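PDB 4R82: NADH-dependent FAD reductase from Streptomyces globisporus, which uses NADH to reduce FAD, supplying freely diffusing FADH2 to the halogenase and monooxygenase of enediyne antibiotic C-1027 biosynthesis. Local coordinates for residues 32-37 against 85-90. Sequence-based numbering, arbitrary orientation.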
loop_
_atom_site.group_PDB
_atom_site.type_symbol
_atom_site.label_atom_id
_atom_site.label_comp_id
_atom_site.label_asym_id
_atom_site.label_seq_id
_atom_site.Cartn_x
_atom_site.Cartn_y
_atom_site.Cartn_z
ATOM N N THR A 32 0.413 -3.702 -6.099
ATOM C CA THR A 32 0.285 -2.273 -5.853
ATOM C C THR A 32 0.427 -1.500 -7.157
ATOM O O THR A 32 0.840 -2.048 -8.179
ATOM C CB THR A 32 1.397 -1.754 -4.908
ATOM O OG1 THR A 32 2.654 -1.830 -5.580
ATOM C CG2 THR A 32 1.480 -2.566 -3.617
ATOM N N GLY A 33 0.114 -0.210 -7.106
ATOM C CA GLY A 33 0.552 0.701 -8.140
ATOM C C GLY A 33 2.012 1.060 -7.947
ATOM O O GLY A 33 2.720 0.453 -7.130
ATOM N N VAL A 34 2.472 2.046 -8.707
ATOM C CA VAL A 34 3.852 2.504 -8.612
ATOM C C VAL A 34 3.818 4.017 -8.629
ATOM O O VAL A 34 3.115 4.605 -9.452
ATOM C CB VAL A 34 4.675 2.020 -9.821
ATOM C CG1 VAL A 34 6.131 2.432 -9.662
ATOM C CG2 VAL A 34 4.572 0.503 -9.974
ATOM N N THR A 35 4.555 4.648 -7.720
ATOM C CA THR A 35 4.662 6.103 -7.725
ATOM C C THR A 35 6.109 6.512 -7.907
ATOM O O THR A 35 7.030 5.692 -7.764
ATOM C CB THR A 35 4.181 6.732 -6.399
ATOM O OG1 THR A 35 5.165 6.510 -5.381
ATOM C CG2 THR A 35 2.854 6.124 -5.958
ATOM N N VAL A 36 6.314 7.785 -8.217
ATOM C CA VAL A 36 7.636 8.384 -8.035
ATOM C C VAL A 36 7.446 9.451 -6.976
ATOM O O VAL A 36 6.593 10.339 -7.116
ATOM C CB VAL A 36 8.196 9.006 -9.323
ATOM C CG1 VAL A 36 9.511 9.728 -9.040
ATOM C CG2 VAL A 36 8.414 7.928 -10.387
ATOM N N VAL A 37 8.216 9.344 -5.901
ATOM C CA VAL A 37 8.243 10.376 -4.880
ATOM C C VAL A 37 9.304 11.395 -5.261
ATOM O O VAL A 37 10.423 11.017 -5.616
ATOM C CB VAL A 37 8.582 9.769 -3.507
ATOM C CG1 VAL A 37 8.759 10.866 -2.451
ATOM C CG2 VAL A 37 7.485 8.797 -3.079
ATOM N N SER A 85 3.845 11.188 -7.459
ATOM C CA SER A 85 3.263 11.088 -8.782
ATOM C C SER A 85 2.887 9.635 -8.977
ATOM O O SER A 85 3.768 8.766 -9.013
ATOM C CB SER A 85 4.266 11.520 -9.858
ATOM O OG SER A 85 4.641 12.880 -9.698
ATOM N N VAL A 86 1.588 9.369 -9.092
ATOM C CA VAL A 86 1.115 8.010 -9.319
ATOM C C VAL A 86 1.263 7.697 -10.797
ATOM O O VAL A 86 0.640 8.347 -11.647
ATOM C CB VAL A 86 -0.350 7.852 -8.917
ATOM C CG1 VAL A 86 -0.852 6.448 -9.271
ATOM C CG2 VAL A 86 -0.524 8.149 -7.428
ATOM N N LEU A 87 2.084 6.705 -11.119
ATOM C CA LEU A 87 2.433 6.462 -12.512
ATOM C C LEU A 87 1.321 5.776 -13.284
ATOM O O LEU A 87 0.673 4.858 -12.785
ATOM C CB LEU A 87 3.732 5.650 -12.634
ATOM C CG LEU A 87 4.992 6.345 -12.101
ATOM C CD1 LEU A 87 6.220 5.447 -12.346
ATOM C CD2 LEU A 87 5.177 7.721 -12.741
ATOM N N GLU A 88 1.127 6.241 -14.514
ATOM C CA GLU A 88 0.135 5.722 -15.430
ATOM C C GLU A 88 0.634 4.447 -16.117
ATOM O O GLU A 88 1.833 4.173 -16.133
ATOM C CB GLU A 88 -0.188 6.837 -16.439
ATOM C CG GLU A 88 -1.268 6.555 -17.445
ATOM C CD GLU A 88 -0.717 5.885 -18.686
ATOM O OE1 GLU A 88 0.501 6.037 -18.936
ATOM O OE2 GLU A 88 -1.491 5.204 -19.397
ATOM N N ALA A 89 -0.296 3.684 -16.690
ATOM C CA ALA A 89 -0.019 2.373 -17.264
ATOM C C ALA A 89 1.177 2.297 -18.210
ATOM O O ALA A 89 1.849 1.271 -18.261
ATOM C CB ALA A 89 -1.265 1.837 -17.958
ATOM N N GLY A 90 1.437 3.357 -18.968
ATOM C CA GLY A 90 2.529 3.318 -19.935
ATOM C C GLY A 90 3.846 3.949 -19.488
ATOM O O GLY A 90 4.698 4.279 -20.321
HETATM O O HOH W 1 0.267 3.113 -10.399
HETATM O O HOH W 2 6.300 13.166 -7.505
#
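Val36 and Ser85 form a hydrogen-bonded antiparallel pair, and Thr35 and Val86 the adjoining non-hydrogen-bonded pair, where strands 35-39 and 81-86 run side by side in the antiparallel sheet of the flavin-reductase-like domain, consistent with the split barrel of related FMN-binding proteins. Three backbone hydrogen bonds join residues 34-36 to 85-87. Val36 N donates to Ser85 O at 2.8 Å, Ser85 N returns a bond to Val36 O, and Leu87 N reaches Val34 O at 2.9 Å. Ser85 O also receives a CA-H...O contact from Thr35 CA at 3.1 Å.

Two waters add bridges. One, just beyond the Leu87 N to Val34 O bond, accepts from Val34 N and lies within bonding distance of Leu87 O; the other, beside the Val36 and Ser85 pair, donates to Val36 O and lies 2.8 Å from Ser85 OG, a hydroxyl that also hydrogen-bonds to the backbone N of Ile126.

The apolar contacts centre on Leu87, whose CG stands anti to its own carbonyl carbon (chi1 -64°) and is directed at residues 34-36. Its CD1 touches a methyl of each valine, 4.0 Å from Val34 CG1 and 3.8 Å from Val36 CG2. Val34 in turn packs on Phe167, and its side chain comes within about 4 Å of the bound FAD, which places the Val34 end of this cluster beside the flavin pocket. On the Thr35 and Val86 face, where Phe30 of the second subunit packs on Thr35, the branches meet more loosely: Thr35 CG2 lies 4.2 Å from Val86 CG2.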